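Local coordinates for protein L-ribulose 3-epimerase (Methylomonas sp. DH-1, PDB 7CJ7) that catalyses the manganese-dependent epimerization of ketoses at C3, acting best on L-ribulose and also on D-ribulose, D-allulose and D-fructose, at residues 105-110 with 148-153; 138-143 with 175-180. One frame throughout, in Å; residues are numbered along the deposited sequence.

Interaction 1. Residues 105-110 with 148-153; sequences GSELCG and NIDLEV. With MN (manganese (II) ion), chain D; SOL (L-sorbose), chain C.
Glu107 and Asn148 begin the pairing of two parallel strands, 107-109 and 148-152, whose axes come within 4.6 Å of each other and are inclined at 21°. The backbone bonds alternate along the pair. Asn148 N donates to Ser106 O, Leu108 N to Asn148 O, Asp150 N to Leu108 O, and Glu152 N to Gly110 O at 3.0 Å. Leu108 and Ile149 put their side chains on one face of the sheet. Glu107, Cys109, Asn148 and Asp150 use the other.

That second face carries the polar side chains. Asn148 ND2 donates to Glu107 OE2 at 3.0 Å in a nearly straight bond (174°), reaching the oxygen from above the carboxylate plane. Asn148 OD1 accepts from Phe3 N. The Glu107 chain bends at chi2 (-70°), and its end comes close to Asp150. Glu107 OE1 and Asp150 OD2 are only 2.5 Å apart, so one acid probably holds a proton. Lys5 forms salt bridges with both acids, which would offset their charge.

Glu152, by similarity a proton donor/acceptor, is extended beyond CG. Its OE2 binds manganese at 2.1 Å, as do L-sorbose O2 and O3, Asp185, His211 and Glu246. Its OE1 accepts a hydrogen bond from L-sorbose O4 at 2.7 Å. Gly110 lines the sugar pocket. Strand 107-112, helix 125-143 and strand 148-152 form a parallel beta-alpha-beta unit of the xylose isomerase-like TIM barrel, with the active site at the C-terminal strand ends.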
loop_
_atom_site.group_PDB
_atom_site.type_symbol
_atom_site.label_atom_id
_atom_site.label_comp_id
_atom_site.label_asym_id
_atom_site.label_seq_id
_atom_site.Cartn_x
_atom_site.Cartn_y
_atom_site.Cartn_z
ATOM N N GLY A 105 4.431 -21.309 -22.971
ATOM C CA GLY A 105 4.762 -19.955 -22.488
ATOM C C GLY A 105 6.250 -19.814 -22.243
ATOM O O GLY A 105 6.921 -20.843 -22.138
ATOM N N SER A 106 6.751 -18.580 -22.160
ATOM C CA SER A 106 8.203 -18.282 -22.044
ATOM C C SER A 106 8.491 -17.319 -20.889
ATOM O O SER A 106 9.673 -16.970 -20.719
ATOM C CB SER A 106 8.727 -17.738 -23.341
ATOM O OG SER A 106 7.934 -16.648 -23.770
ATOM N N GLU A 107 7.477 -16.880 -20.133
ATOM C CA GLU A 107 7.685 -15.907 -19.024
ATOM C C GLU A 107 7.009 -16.401 -17.746
ATOM O O GLU A 107 5.776 -16.590 -17.757
ATOM C CB GLU A 107 7.140 -14.529 -19.402
ATOM C CG GLU A 107 7.749 -13.966 -20.670
ATOM C CD GLU A 107 9.209 -13.556 -20.561
ATOM O OE1 GLU A 107 9.700 -13.382 -19.416
ATOM O OE2 GLU A 107 9.857 -13.393 -21.628
ATOM N N LEU A 108 7.807 -16.620 -16.695
ATOM C CA LEU A 108 7.300 -16.846 -15.324
ATOM C C LEU A 108 7.608 -15.587 -14.524
ATOM O O LEU A 108 8.790 -15.255 -14.386
ATOM C CB LEU A 108 7.975 -18.064 -14.693
ATOM C CG LEU A 108 7.544 -18.330 -13.253
ATOM C CD1 LEU A 108 6.083 -18.727 -13.225
ATOM C CD2 LEU A 108 8.395 -19.396 -12.593
ATOM N N CYS A 109 6.580 -14.872 -14.075
ATOM C CA CYS A 109 6.762 -13.535 -13.465
ATOM C C CYS A 109 5.984 -13.438 -12.150
ATOM O O CYS A 109 5.414 -14.443 -11.696
ATOM C CB CYS A 109 6.377 -12.446 -14.460
ATOM S SG CYS A 109 4.601 -12.358 -14.799
ATOM N N GLY A 110 6.042 -12.274 -11.513
ATOM C CA GLY A 110 5.364 -12.043 -10.233
ATOM C C GLY A 110 6.308 -12.166 -9.046
ATOM O O GLY A 110 7.538 -12.018 -9.200
ATOM N N ASN A 148 12.222 -17.405 -19.433
ATOM C CA ASN A 148 12.748 -16.255 -18.657
ATOM C C ASN A 148 11.957 -16.132 -17.352
ATOM O O ASN A 148 10.725 -16.351 -17.356
ATOM C CB ASN A 148 12.653 -14.937 -19.425
ATOM C CG ASN A 148 13.365 -14.946 -20.756
ATOM O OD1 ASN A 148 14.511 -15.372 -20.841
ATOM N ND2 ASN A 148 12.702 -14.447 -21.787
ATOM N N ILE A 149 12.622 -15.722 -16.277
ATOM C CA ILE A 149 11.928 -15.361 -15.014
ATOM C C ILE A 149 12.030 -13.846 -14.840
ATOM O O ILE A 149 13.087 -13.263 -15.130
ATOM C CB ILE A 149 12.455 -16.146 -13.806
ATOM C CG1 ILE A 149 13.879 -15.749 -13.409
ATOM C CG2 ILE A 149 12.341 -17.637 -14.081
ATOM C CD1 ILE A 149 14.326 -16.390 -12.107
ATOM N N ASP A 150 10.929 -13.239 -14.417
ATOM C CA ASP A 150 10.817 -11.776 -14.233
ATOM C C ASP A 150 10.365 -11.545 -12.791
ATOM O O ASP A 150 9.254 -11.985 -12.426
ATOM C CB ASP A 150 9.875 -11.179 -15.275
ATOM C CG ASP A 150 10.077 -11.755 -16.667
ATOM O OD1 ASP A 150 10.973 -11.256 -17.390
ATOM O OD2 ASP A 150 9.344 -12.719 -17.010
ATOM N N LEU A 151 11.212 -10.899 -12.000
ATOM C CA LEU A 151 10.998 -10.701 -10.550
ATOM C C LEU A 151 10.228 -9.395 -10.356
ATOM O O LEU A 151 10.770 -8.310 -10.668
ATOM C CB LEU A 151 12.364 -10.677 -9.863
ATOM C CG LEU A 151 13.078 -12.026 -9.746
ATOM C CD1 LEU A 151 13.463 -12.614 -11.093
ATOM C CD2 LEU A 151 14.307 -11.881 -8.883
ATOM N N GLU A 152 8.979 -9.505 -9.912
ATOM C CA GLU A 152 8.076 -8.345 -9.787
ATOM C C GLU A 152 8.399 -7.582 -8.500
ATOM O O GLU A 152 8.226 -8.134 -7.402
ATOM C CB GLU A 152 6.616 -8.777 -9.795
ATOM C CG GLU A 152 5.687 -7.605 -9.978
ATOM C CD GLU A 152 4.226 -8.004 -10.012
ATOM O OE1 GLU A 152 3.917 -9.207 -9.752
ATOM O OE2 GLU A 152 3.411 -7.130 -10.308
ATOM N N VAL A 153 8.808 -6.332 -8.653
ATOM C CA VAL A 153 8.965 -5.361 -7.535
ATOM C C VAL A 153 7.568 -5.006 -7.038
ATOM O O VAL A 153 6.738 -4.562 -7.843
ATOM C CB VAL A 153 9.734 -4.123 -8.019
ATOM C CG1 VAL A 153 9.833 -3.080 -6.920
ATOM C CG2 VAL A 153 11.102 -4.522 -8.550
HETATM MN MN MN D . 1.377 -7.046 -10.712
HETATM C C1 SOL C . 0.448 -8.440 -6.705
HETATM O O1 SOL C . 0.127 -7.221 -6.076
HETATM C C2 SOL C . 0.684 -8.266 -8.170
HETATM O O2 SOL C . 0.975 -7.172 -8.625
HETATM C C3 SOL C . 0.500 -9.470 -9.082
HETATM O O3 SOL C . 1.164 -9.279 -10.310
HETATM C C4 SOL C . 0.980 -10.754 -8.412
HETATM O O4 SOL C . 2.375 -10.646 -8.124
HETATM C C5 SOL C . 0.758 -12.008 -9.260
HETATM O O5 SOL C . 1.398 -13.120 -8.634
HETATM C C6 SOL C . -0.703 -12.344 -9.473
HETATM O O6 SOL C . -0.836 -13.497 -10.310
#

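Interaction 2. Residues 138-143 with 175-180; sequences LADYAA and VNRPNA
Arg177 meets Asp140, and Asn179 meets Ala139, where the loop before strand 180-185 joins helix 125-143 on the outer layer of the TIM barrel. Arg177 comes first. Its CB and CG lie against the methyl of Ala139, with CB 3.7 Å from Ala139 CB. The chain then bends at chi2 (-61°) and meets Asp140 side-on. Arg177 NE donates to Asp140 OD1 at 2.9 Å, and Arg177 NH2 donates to Asp140 OD2 at 3.1 Å. Both oxygens are met on the syn side, and the carboxylate and guanidinium planes are only 17° apart. An alanine in place of Arg177 would probably leave the Asp140 carboxylate without its charged mate, with little but a water to hold it among the contacts described here.

From Arg177 to Ala180 the chain makes a type I beta turn. This turn brings the Asn179 side chain against the helix. A water donates to both Asn179 OD1 and Asp140 OD1, so it joins the amide to the salt bridge. Asn179 ND2 also bonds to Ile147 O, just ahead of strand 148-152. Its other bond goes to a helix carbonyl: Asn179 ND2 donates to Ala139 O at 2.9 Å, while Ala143 N reaches this same oxygen from the opposite face of its plane.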
loop_
_atom_site.group_PDB
_atom_site.type_symbol
_atom_site.label_atom_id
_atom_site.label_comp_id
_atom_site.label_asym_id
_atom_site.label_seq_id
_atom_site.Cartn_x
_atom_site.Cartn_y
_atom_site.Cartn_z
ATOM N N LEU A 138 16.262 -21.410 -9.741
ATOM C CA LEU A 138 15.061 -21.341 -10.606
ATOM C C LEU A 138 15.479 -20.897 -12.012
ATOM O O LEU A 138 15.039 -21.518 -12.973
ATOM C CB LEU A 138 14.042 -20.368 -10.022
ATOM C CG LEU A 138 12.843 -20.091 -10.929
ATOM C CD1 LEU A 138 12.108 -21.380 -11.269
ATOM C CD2 LEU A 138 11.906 -19.085 -10.287
ATOM N N ALA A 139 16.279 -19.840 -12.133
ATOM C CA ALA A 139 16.747 -19.351 -13.451
ATOM C C ALA A 139 17.391 -20.511 -14.225
ATOM O O ALA A 139 17.132 -20.652 -15.435
ATOM C CB ALA A 139 17.688 -18.189 -13.280
ATOM N N ASP A 140 18.215 -21.318 -13.559
ATOM C CA ASP A 140 18.969 -22.415 -14.214
ATOM C C ASP A 140 17.980 -23.501 -14.653
ATOM O O ASP A 140 18.147 -24.031 -15.784
ATOM C CB ASP A 140 20.091 -22.923 -13.303
ATOM C CG ASP A 140 21.220 -21.917 -13.130
ATOM O OD1 ASP A 140 21.314 -20.992 -13.959
ATOM O OD2 ASP A 140 21.989 -22.053 -12.154
ATOM N N TYR A 141 16.980 -23.813 -13.824
ATOM C CA TYR A 141 15.913 -24.795 -14.160
ATOM C C TYR A 141 15.102 -24.305 -15.366
ATOM O O TYR A 141 14.880 -25.104 -16.324
ATOM C CB TYR A 141 15.006 -25.058 -12.955
ATOM C CG TYR A 141 14.045 -26.191 -13.164
ATOM C CD1 TYR A 141 14.452 -27.514 -13.089
ATOM C CD2 TYR A 141 12.722 -25.938 -13.480
ATOM C CE1 TYR A 141 13.558 -28.553 -13.303
ATOM C CE2 TYR A 141 11.825 -26.965 -13.703
ATOM C CZ TYR A 141 12.232 -28.276 -13.584
ATOM O OH TYR A 141 11.329 -29.276 -13.824
ATOM N N ALA A 142 14.665 -23.043 -15.331
ATOM C CA ALA A 142 13.855 -22.398 -16.391
ATOM C C ALA A 142 14.669 -22.346 -17.686
ATOM O O ALA A 142 14.076 -22.462 -18.757
ATOM C CB ALA A 142 13.419 -21.017 -15.962
ATOM N N ALA A 143 15.988 -22.167 -17.591
ATOM C CA ALA A 143 16.858 -21.970 -18.776
ATOM C C ALA A 143 16.809 -23.234 -19.637
ATOM O O ALA A 143 16.918 -23.130 -20.866
ATOM C CB ALA A 143 18.265 -21.630 -18.346
ATOM N N VAL A 175 22.011 -12.150 -8.378
ATOM C CA VAL A 175 21.505 -13.376 -9.050
ATOM C C VAL A 175 22.424 -13.683 -10.239
ATOM O O VAL A 175 22.870 -14.825 -10.374
ATOM C CB VAL A 175 20.042 -13.201 -9.489
ATOM C CG1 VAL A 175 19.607 -14.354 -10.378
ATOM C CG2 VAL A 175 19.139 -13.038 -8.274
ATOM N N ASN A 176 22.679 -12.675 -11.071
ATOM C CA ASN A 176 23.637 -12.749 -12.196
ATOM C C ASN A 176 23.286 -13.921 -13.122
ATOM O O ASN A 176 24.152 -14.783 -13.361
ATOM C CB ASN A 176 25.065 -12.900 -11.682
ATOM C CG ASN A 176 26.043 -12.657 -12.800
ATOM O OD1 ASN A 176 25.735 -11.889 -13.704
ATOM N ND2 ASN A 176 27.198 -13.294 -12.742
ATOM N N ARG A 177 22.057 -13.947 -13.629
ATOM C CA ARG A 177 21.580 -14.953 -14.606
ATOM C C ARG A 177 21.000 -14.231 -15.813
ATOM O O ARG A 177 20.231 -13.287 -15.659
ATOM C CB ARG A 177 20.557 -15.876 -13.941
ATOM C CG ARG A 177 21.161 -16.785 -12.882
ATOM C CD ARG A 177 22.218 -17.697 -13.466
ATOM N NE ARG A 177 22.571 -18.795 -12.585
ATOM C CZ ARG A 177 23.539 -18.744 -11.686
ATOM N NH1 ARG A 177 24.224 -17.627 -11.532
ATOM N NH2 ARG A 177 23.817 -19.799 -10.940
ATOM N N PRO A 178 21.347 -14.664 -17.045
ATOM C CA PRO A 178 20.937 -13.951 -18.258
ATOM C C PRO A 178 19.426 -14.014 -18.534
ATOM O O PRO A 178 18.930 -13.186 -19.287
ATOM C CB PRO A 178 21.702 -14.681 -19.374
ATOM C CG PRO A 178 21.939 -16.070 -18.817
ATOM C CD PRO A 178 22.164 -15.857 -17.333
ATOM N N ASN A 179 18.731 -14.985 -17.939
ATOM C CA ASN A 179 17.275 -15.167 -18.183
ATOM C C ASN A 179 16.503 -14.714 -16.944
ATOM O O ASN A 179 15.331 -15.072 -16.833
ATOM C CB ASN A 179 16.918 -16.602 -18.567
ATOM C CG ASN A 179 17.185 -17.587 -17.456
ATOM O OD1 ASN A 179 18.219 -17.515 -16.807
ATOM N ND2 ASN A 179 16.273 -18.522 -17.255
ATOM N N ALA A 180 17.121 -13.909 -16.079
ATOM C CA ALA A 180 16.425 -13.284 -14.937
ATOM C C ALA A 180 16.302 -11.779 -15.193
ATOM O O ALA A 180 17.315 -11.109 -15.450
ATOM C CB ALA A 180 17.118 -13.589 -13.642
HETATM O O HOH W 1 20.391 -19.056 -16.307
#

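Interaction 1 is buried near the centre of the chain, in the barrel wall. Interaction 2 lies farther out, about 11 Å away between centres, and is partly buried. Helix 125-143 follows strand 107-112 and precedes strand 148-152, so it links the two strands of interaction 1 and supplies one side of interaction 2. The contacts meet directly: Ile149 N probably bonds to Asn179 O at 2.8 Å, and Ile149 CD1 packs on the helix at Ala139. Their chemistry differs with place. Interaction 1 combines strand backbone bonds with buried acids and a metal ligand. Interaction 2 is held by an arginine-aspartate salt bridge, a side-chain amide on a helix carbonyl and a bridging water, away from the metal and sugar sites.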